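Tumor necrosis factor ligand superfamily member 13 (Mus musculus, PDB 1U5X) is a trimeric cytokine that binds the receptors TACI and BCMA and plays a role in regulating tumour cell growth. Local coordinates at residues 22-30 against 38-46; 49-60 against 131-140. All coordinates share one frame; numbering follows the deposited sequence.

Interaction 1: 22-30 against 38-46; sequences DVTEVMWQP and LEAQGDIVR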
# COMPACT_ATOMS: atom_id res chain seq x y z
N ASP A 22 -2.45 22.37 -15.30
CA ASP A 22 -2.17 22.22 -13.87
C ASP A 22 -2.86 21.04 -13.18
O ASP A 22 -2.29 20.50 -12.24
CB ASP A 22 -2.52 23.50 -13.14
N VAL A 23 -4.09 20.67 -13.55
CA VAL A 23 -4.81 19.62 -12.79
C VAL A 23 -5.72 18.65 -13.55
O VAL A 23 -6.49 19.04 -14.42
CB VAL A 23 -5.68 20.26 -11.67
CG1 VAL A 23 -6.63 19.25 -11.06
CG2 VAL A 23 -4.80 20.86 -10.59
N THR A 24 -5.65 17.38 -13.16
CA THR A 24 -6.60 16.34 -13.55
C THR A 24 -7.20 15.68 -12.31
O THR A 24 -6.53 15.48 -11.29
CB THR A 24 -5.90 15.32 -14.47
OG1 THR A 24 -5.50 16.00 -15.67
CG2 THR A 24 -6.84 14.24 -14.94
N GLU A 25 -8.50 15.41 -12.37
CA GLU A 25 -9.18 14.71 -11.30
C GLU A 25 -9.99 13.55 -11.89
O GLU A 25 -10.06 13.37 -13.09
CB GLU A 25 -10.06 15.66 -10.49
CG GLU A 25 -9.31 16.60 -9.55
CD GLU A 25 -10.18 17.72 -8.98
OE1 GLU A 25 -10.40 18.74 -9.69
OE2 GLU A 25 -10.61 17.60 -7.80
N VAL A 26 -10.58 12.77 -11.01
CA VAL A 26 -11.35 11.60 -11.37
C VAL A 26 -12.76 11.77 -10.81
O VAL A 26 -12.94 12.13 -9.65
CB VAL A 26 -10.68 10.36 -10.74
CG1 VAL A 26 -11.44 9.08 -11.07
CG2 VAL A 26 -9.23 10.27 -11.20
N MET A 27 -13.76 11.54 -11.64
CA MET A 27 -15.12 11.40 -11.16
C MET A 27 -15.27 9.97 -10.62
O MET A 27 -14.99 9.02 -11.34
CB MET A 27 -16.08 11.66 -12.31
CG MET A 27 -15.96 13.04 -12.87
SD MET A 27 -16.63 14.22 -11.74
CE MET A 27 -18.36 14.28 -12.26
N TRP A 28 -15.69 9.83 -9.37
CA TRP A 28 -15.72 8.54 -8.65
C TRP A 28 -17.15 7.97 -8.54
O TRP A 28 -18.13 8.73 -8.48
CB TRP A 28 -15.14 8.69 -7.25
CG TRP A 28 -13.70 9.12 -7.20
CD1 TRP A 28 -13.24 10.37 -6.91
CD2 TRP A 28 -12.55 8.32 -7.49
NE1 TRP A 28 -11.87 10.39 -6.99
CE2 TRP A 28 -11.42 9.16 -7.36
CE3 TRP A 28 -12.35 6.99 -7.88
CZ2 TRP A 28 -10.12 8.71 -7.58
CZ3 TRP A 28 -11.05 6.54 -8.10
CH2 TRP A 28 -9.95 7.40 -7.94
N GLN A 29 -17.25 6.64 -8.55
CA GLN A 29 -18.51 5.94 -8.32
C GLN A 29 -18.23 4.82 -7.30
O GLN A 29 -17.18 4.15 -7.37
CB GLN A 29 -19.08 5.32 -9.61
CG GLN A 29 -18.12 4.38 -10.36
CD GLN A 29 -18.71 3.77 -11.61
OE1 GLN A 29 -19.92 3.59 -11.69
NE2 GLN A 29 -17.86 3.46 -12.59
N PRO A 30 -19.12 4.63 -6.33
CA PRO A 30 -18.95 3.53 -5.38
C PRO A 30 -19.23 2.17 -5.97
O PRO A 30 -20.22 1.99 -6.69
CB PRO A 30 -19.97 3.84 -4.29
CG PRO A 30 -20.98 4.66 -4.96
CD PRO A 30 -20.29 5.45 -6.02
N LEU A 38 -19.58 8.32 4.80
CA LEU A 38 -18.83 8.84 3.66
C LEU A 38 -19.67 8.88 2.39
O LEU A 38 -20.51 8.00 2.16
CB LEU A 38 -17.62 7.94 3.42
CG LEU A 38 -16.57 7.92 4.53
CD1 LEU A 38 -15.67 6.76 4.27
CD2 LEU A 38 -15.78 9.19 4.58
N GLU A 39 -19.48 9.91 1.56
CA GLU A 39 -20.21 9.97 0.29
C GLU A 39 -19.38 10.53 -0.86
O GLU A 39 -19.00 11.70 -0.82
CB GLU A 39 -21.44 10.86 0.42
CG GLU A 39 -22.44 10.76 -0.75
CD GLU A 39 -23.58 11.77 -0.66
OE1 GLU A 39 -23.58 12.57 0.28
OE2 GLU A 39 -24.47 11.77 -1.55
N ALA A 40 -19.24 9.75 -1.93
CA ALA A 40 -18.70 10.27 -3.18
C ALA A 40 -19.70 11.22 -3.85
O ALA A 40 -20.90 10.90 -4.02
CB ALA A 40 -18.31 9.13 -4.13
N GLN A 41 -19.22 12.42 -4.17
CA GLN A 41 -19.99 13.41 -4.92
C GLN A 41 -19.12 13.86 -6.08
O GLN A 41 -18.39 14.86 -5.97
CB GLN A 41 -20.37 14.63 -4.06
CG GLN A 41 -21.16 14.29 -2.79
CD GLN A 41 -21.78 15.51 -2.13
OE1 GLN A 41 -21.22 16.62 -2.20
NE2 GLN A 41 -22.93 15.33 -1.49
N GLY A 42 -19.13 13.06 -7.15
CA GLY A 42 -18.43 13.38 -8.38
C GLY A 42 -16.94 13.24 -8.20
O GLY A 42 -16.44 12.13 -8.06
N ASP A 43 -16.21 14.35 -8.19
CA ASP A 43 -14.74 14.25 -8.08
C ASP A 43 -14.18 14.39 -6.65
O ASP A 43 -12.98 14.29 -6.46
CB ASP A 43 -14.00 15.18 -9.07
CG ASP A 43 -14.16 16.65 -8.77
OD1 ASP A 43 -14.71 17.03 -7.72
OD2 ASP A 43 -13.77 17.51 -9.58
N ILE A 44 -15.06 14.57 -5.66
CA ILE A 44 -14.67 14.61 -4.25
C ILE A 44 -15.45 13.62 -3.42
O ILE A 44 -16.43 13.05 -3.87
CB ILE A 44 -14.86 16.03 -3.66
CG1 ILE A 44 -16.32 16.45 -3.80
CG2 ILE A 44 -13.96 17.00 -4.34
CD1 ILE A 44 -16.88 17.22 -2.64
N VAL A 45 -14.99 13.42 -2.19
CA VAL A 45 -15.68 12.57 -1.22
C VAL A 45 -15.97 13.42 0.02
O VAL A 45 -15.10 14.11 0.54
CB VAL A 45 -14.86 11.32 -0.84
CG1 VAL A 45 -15.68 10.46 0.10
CG2 VAL A 45 -14.47 10.53 -2.07
N ARG A 46 -17.22 13.42 0.46
CA ARG A 46 -17.60 14.16 1.64
C ARG A 46 -17.53 13.24 2.84
O ARG A 46 -17.89 12.07 2.75
CB ARG A 46 -19.00 14.72 1.49
CG ARG A 46 -19.07 15.73 0.32
CD ARG A 46 -19.60 17.05 0.61
NE ARG A 46 -19.11 17.75 1.80
CZ ARG A 46 -19.67 18.88 2.23
NH1 ARG A 46 -20.68 19.40 1.55
NH2 ARG A 46 -19.24 19.52 3.32
O HOH W 1 -10.69 15.68 -5.98
O HOH W 2 -10.60 12.99 -7.84
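M27 and W28 meet the turn at G42 and D43, where the hairpin of strands 38-41 and 44-47 folds back against strand 24-34 in the jelly-roll of the TNF domain. The hairpin reverses in a type II' beta turn from Q41 to I44, and the positive phi of G42 (72°) fits its first corner. One direct backbone hydrogen bond joins the segments: W28 N gives to G42 O at 2.8 Å, nearly straight at 175°.

The side chains of M27 and W28 then pass the turn in different ways. M27 doubles back, bent at chi2 and chi3, which lays SD alongside the turn, 3.6 Å from D43 N, and brings CE to G42 CA. W28 presents an edge: D43 O lies near the indole plane, 4.0 Å from CD1, while V26 CG1 sits over the ring centre on one face. The outer part of the indole runs on to L135 of strand 134-139. Farther along, W28 CB meets A40 CB at 4.5 Å, a loose apolar touch.

At the other end E25 and D43 bring two carboxylates together, stacked with their planes 26° apart and OE1 of E25 3.6 Å from OD2 of D43. K118 of strand 114-119 lies against E25 and may ease the repulsion expected if both are charged; at the pH 5.0 of the crystal a shared proton is also possible. Beside the pair, D43 CA approaches V26 O at 3.2 Å, a CA-H...O contact. Two waters bridge the segments: one molecule links E25 OE2 to D43 O, and a second, also in contact with D43 O, accepts from V26 N and from W28 NE1, the latter at 3.0 Å.

Interaction 2: 49-60 against 131-140; sequences DTGIYLLYSQVL and HGTFLGFVKL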
# COMPACT_ATOMS: atom_id res chain seq x y z
N ASP A 49 -18.94 11.75 9.09
CA ASP A 49 -18.68 11.24 10.42
C ASP A 49 -17.24 11.46 10.84
O ASP A 49 -16.32 10.93 10.22
CB ASP A 49 -19.00 9.74 10.48
CG ASP A 49 -18.85 9.15 11.90
OD1 ASP A 49 -18.57 9.91 12.87
OD2 ASP A 49 -19.01 7.95 12.15
N THR A 50 -17.05 12.19 11.93
CA THR A 50 -15.72 12.35 12.45
C THR A 50 -15.16 11.00 12.84
O THR A 50 -15.85 10.21 13.46
CB THR A 50 -15.75 13.23 13.66
OG1 THR A 50 -16.15 14.55 13.29
CG2 THR A 50 -14.34 13.40 14.26
N GLY A 51 -13.90 10.75 12.51
CA GLY A 51 -13.24 9.52 12.91
C GLY A 51 -11.86 9.36 12.37
O GLY A 51 -11.34 10.27 11.70
N ILE A 52 -11.25 8.21 12.66
CA ILE A 52 -9.95 7.83 12.12
C ILE A 52 -10.16 6.82 10.99
O ILE A 52 -10.90 5.84 11.14
CB ILE A 52 -9.06 7.26 13.27
CG1 ILE A 52 -8.71 8.38 14.27
CG2 ILE A 52 -7.84 6.62 12.72
CD1 ILE A 52 -7.95 7.91 15.50
N TYR A 53 -9.56 7.08 9.84
CA TYR A 53 -9.77 6.27 8.66
C TYR A 53 -8.48 5.90 8.03
O TYR A 53 -7.57 6.71 7.94
CB TYR A 53 -10.51 7.10 7.60
CG TYR A 53 -11.92 7.47 7.97
CD1 TYR A 53 -12.19 8.60 8.74
CD2 TYR A 53 -13.00 6.72 7.49
CE1 TYR A 53 -13.51 8.96 9.05
CE2 TYR A 53 -14.32 7.08 7.80
CZ TYR A 53 -14.56 8.18 8.58
OH TYR A 53 -15.86 8.52 8.86
N LEU A 54 -8.40 4.66 7.57
CA LEU A 54 -7.44 4.27 6.57
C LEU A 54 -7.95 4.75 5.22
O LEU A 54 -9.11 4.46 4.85
CB LEU A 54 -7.34 2.75 6.56
CG LEU A 54 -6.42 2.14 5.50
CD1 LEU A 54 -4.97 2.57 5.71
CD2 LEU A 54 -6.56 0.59 5.50
N LEU A 55 -7.11 5.51 4.51
CA LEU A 55 -7.41 6.05 3.20
C LEU A 55 -6.35 5.50 2.28
O LEU A 55 -5.17 5.62 2.54
CB LEU A 55 -7.32 7.58 3.24
CG LEU A 55 -7.88 8.49 2.17
CD1 LEU A 55 -9.06 7.96 1.44
CD2 LEU A 55 -8.20 9.85 2.82
N TYR A 56 -6.77 4.92 1.17
CA TYR A 56 -5.82 4.38 0.18
C TYR A 56 -6.21 4.89 -1.19
O TYR A 56 -7.38 5.13 -1.48
CB TYR A 56 -5.77 2.85 0.21
CG TYR A 56 -7.06 2.11 -0.06
CD1 TYR A 56 -7.46 1.82 -1.33
CD2 TYR A 56 -7.87 1.71 1.01
CE1 TYR A 56 -8.66 1.11 -1.57
CE2 TYR A 56 -9.06 1.05 0.82
CZ TYR A 56 -9.44 0.72 -0.48
OH TYR A 56 -10.63 0.06 -0.65
N SER A 57 -5.20 5.06 -2.05
CA SER A 57 -5.35 5.62 -3.38
C SER A 57 -4.37 4.96 -4.30
O SER A 57 -3.18 4.89 -4.01
CB SER A 57 -5.06 7.11 -3.35
OG SER A 57 -4.90 7.63 -4.66
N GLN A 58 -4.86 4.47 -5.44
CA GLN A 58 -4.00 4.04 -6.52
C GLN A 58 -4.42 4.75 -7.78
O GLN A 58 -5.63 4.91 -8.06
CB GLN A 58 -4.03 2.54 -6.78
CG GLN A 58 -3.00 2.06 -7.84
CD GLN A 58 -2.88 0.54 -7.90
OE1 GLN A 58 -2.30 -0.06 -6.96
NE2 GLN A 58 -3.34 -0.07 -8.99
N VAL A 59 -3.42 5.17 -8.53
CA VAL A 59 -3.66 5.67 -9.88
C VAL A 59 -2.73 4.95 -10.84
O VAL A 59 -1.53 4.80 -10.58
CB VAL A 59 -3.49 7.22 -9.97
CG1 VAL A 59 -3.73 7.69 -11.42
CG2 VAL A 59 -4.39 7.95 -8.98
N LEU A 60 -3.30 4.52 -11.97
CA LEU A 60 -2.55 3.87 -13.02
C LEU A 60 -2.21 4.87 -14.12
O LEU A 60 -3.10 5.43 -14.75
CB LEU A 60 -3.37 2.71 -13.59
CG LEU A 60 -2.85 2.05 -14.86
CD1 LEU A 60 -1.39 1.69 -14.66
CD2 LEU A 60 -3.74 0.81 -15.21
N HIS A 131 -9.60 -1.69 -11.86
CA HIS A 131 -8.53 -2.55 -11.29
C HIS A 131 -7.23 -1.81 -11.14
O HIS A 131 -6.40 -2.22 -10.34
CB HIS A 131 -8.34 -3.81 -12.17
CG HIS A 131 -9.64 -4.39 -12.60
ND1 HIS A 131 -10.13 -4.25 -13.88
CD2 HIS A 131 -10.59 -5.04 -11.90
CE1 HIS A 131 -11.32 -4.83 -13.95
NE2 HIS A 131 -11.62 -5.32 -12.77
N GLY A 132 -7.07 -0.68 -11.86
CA GLY A 132 -5.85 0.12 -11.82
C GLY A 132 -5.87 1.47 -11.11
O GLY A 132 -4.85 1.91 -10.57
N THR A 133 -7.03 2.11 -11.10
CA THR A 133 -7.22 3.42 -10.46
C THR A 133 -8.40 3.26 -9.51
O THR A 133 -9.48 2.89 -9.93
CB THR A 133 -7.50 4.47 -11.52
OG1 THR A 133 -6.37 4.56 -12.37
CG2 THR A 133 -7.65 5.84 -10.94
N PHE A 134 -8.17 3.52 -8.23
CA PHE A 134 -9.20 3.38 -7.23
C PHE A 134 -8.88 4.19 -5.98
O PHE A 134 -7.77 4.69 -5.81
CB PHE A 134 -9.47 1.89 -6.94
CG PHE A 134 -8.26 1.09 -6.57
CD1 PHE A 134 -7.75 1.14 -5.28
CD2 PHE A 134 -7.66 0.24 -7.49
CE1 PHE A 134 -6.64 0.39 -4.93
CE2 PHE A 134 -6.55 -0.50 -7.12
CZ PHE A 134 -6.08 -0.45 -5.87
N LEU A 135 -9.89 4.33 -5.14
CA LEU A 135 -9.81 5.16 -3.95
C LEU A 135 -10.68 4.52 -2.89
O LEU A 135 -11.83 4.15 -3.15
CB LEU A 135 -10.35 6.57 -4.25
CG LEU A 135 -10.39 7.53 -3.03
CD1 LEU A 135 -9.01 7.85 -2.52
CD2 LEU A 135 -11.14 8.83 -3.44
N GLY A 136 -10.15 4.36 -1.69
CA GLY A 136 -10.98 3.80 -0.66
C GLY A 136 -10.69 4.21 0.77
O GLY A 136 -9.68 4.82 1.08
N PHE A 137 -11.65 3.87 1.63
CA PHE A 137 -11.73 4.29 3.03
C PHE A 137 -12.15 3.14 3.93
O PHE A 137 -13.09 2.42 3.60
CB PHE A 137 -12.81 5.39 3.23
CG PHE A 137 -12.59 6.66 2.42
CD1 PHE A 137 -12.82 6.68 1.06
CD2 PHE A 137 -12.19 7.83 3.03
CE1 PHE A 137 -12.63 7.82 0.34
CE2 PHE A 137 -12.01 8.98 2.30
CZ PHE A 137 -12.21 8.97 0.95
N VAL A 138 -11.55 3.03 5.12
CA VAL A 138 -12.03 2.15 6.16
C VAL A 138 -12.00 2.90 7.49
O VAL A 138 -10.92 3.31 7.96
CB VAL A 138 -11.12 0.92 6.35
CG1 VAL A 138 -11.67 0.00 7.48
CG2 VAL A 138 -10.96 0.17 5.02
N LYS A 139 -13.16 3.06 8.10
CA LYS A 139 -13.22 3.64 9.41
C LYS A 139 -12.66 2.67 10.43
O LYS A 139 -13.04 1.48 10.47
CB LYS A 139 -14.64 4.06 9.77
CG LYS A 139 -14.71 4.93 11.01
CD LYS A 139 -16.12 5.43 11.22
CE LYS A 139 -16.45 5.64 12.69
NZ LYS A 139 -16.12 6.99 13.15
N LEU A 140 -11.73 3.19 11.24
CA LEU A 140 -10.99 2.40 12.22
C LEU A 140 -11.46 2.63 13.64
O LEU A 140 -12.22 3.57 13.92
CB LEU A 140 -9.49 2.70 12.09
CG LEU A 140 -8.86 2.35 10.75
CD1 LEU A 140 -7.36 2.72 10.72
CD2 LEU A 140 -9.07 0.90 10.35
OXT LEU A 140 -11.10 1.87 14.55
O HOH W 3 -12.85 6.22 14.18
O HOH W 4 -6.87 7.18 -6.47
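L55 and F137 pack side by side at the apolar centre, with CD1 of L55 over the phenyl face, 3.4 Å from the ring centroid and 18° off its normal. The same methyl meets CD1 of L135, and I115 and V117 of strand 114-119 cover this side, which also carries S57. On the reverse side Y56 lies over G136: its CG takes the cramped place between backbone N and carbonyl carbon (chi1 59°), turning the ring across the neighbouring strand until G136 CA stands 3.6 Å from its centroid. The absence of a side chain at G136 lets the ring come so close. F134 CD1 then meets the edge of the tyrosine in its plane, and the F134 face receives Q58 CB.

An extended strand sends successive side chains to alternate faces; the antiparallel pairing of strands 51-61 and 134-139 in the TNF jelly-roll, with the axes of their paired segments 150° apart, sets which residues are matched on each. L54-V138, Y56-G136 and Q58-F134 are hydrogen-bonded pairs, each closed by two N-H...O bonds; Y53-K139, L55-F137 and S57-L135 are the non-hydrogen-bonded ones. The Y56 face looks toward the trimer interface: Y56 OH bonds H9 of its own chain and V106 N of the second subunit, and Q58 OE1 bonds S103 there.

Toward one end, Q58 NE2 reaches G132 O at 2.9 Å, approaching above the carbonyl plane, and T133 OG1, which also bonds S127 O, accepts from L60 N at 3.1 Å. At the other end K139 lays CG over the Y53 ring, whose hydroxyl donates to D49 O. A bend at chi4 carries K139 NZ to D49 OD2, a weak 3.2 Å salt bridge, while L140 OXT pairs with R34 of the third subunit.

From the N terminus, interaction 1 comes first: strand 24-34 runs on through a short connection, and the hairpin 38-46 turns back to meet it, closing a local loop of seven intervening residues. Interaction 2 opens only afterwards, when strand 51-61 follows strand 44-47, and closes 70 residues later at the C-terminal strand 134-139. The two are therefore in series, neither nested nor crossed. Their centres lie about 12 Å apart, yet they touch: L38 CD1 packs on F137 CB at 3.3 Å, and W28 CZ3 reaches F134 CA at 3.8 Å. Interaction 1 thereby ties the hairpin and strand 24-34 to the strand pair of interaction 2, which borders neighbouring subunits.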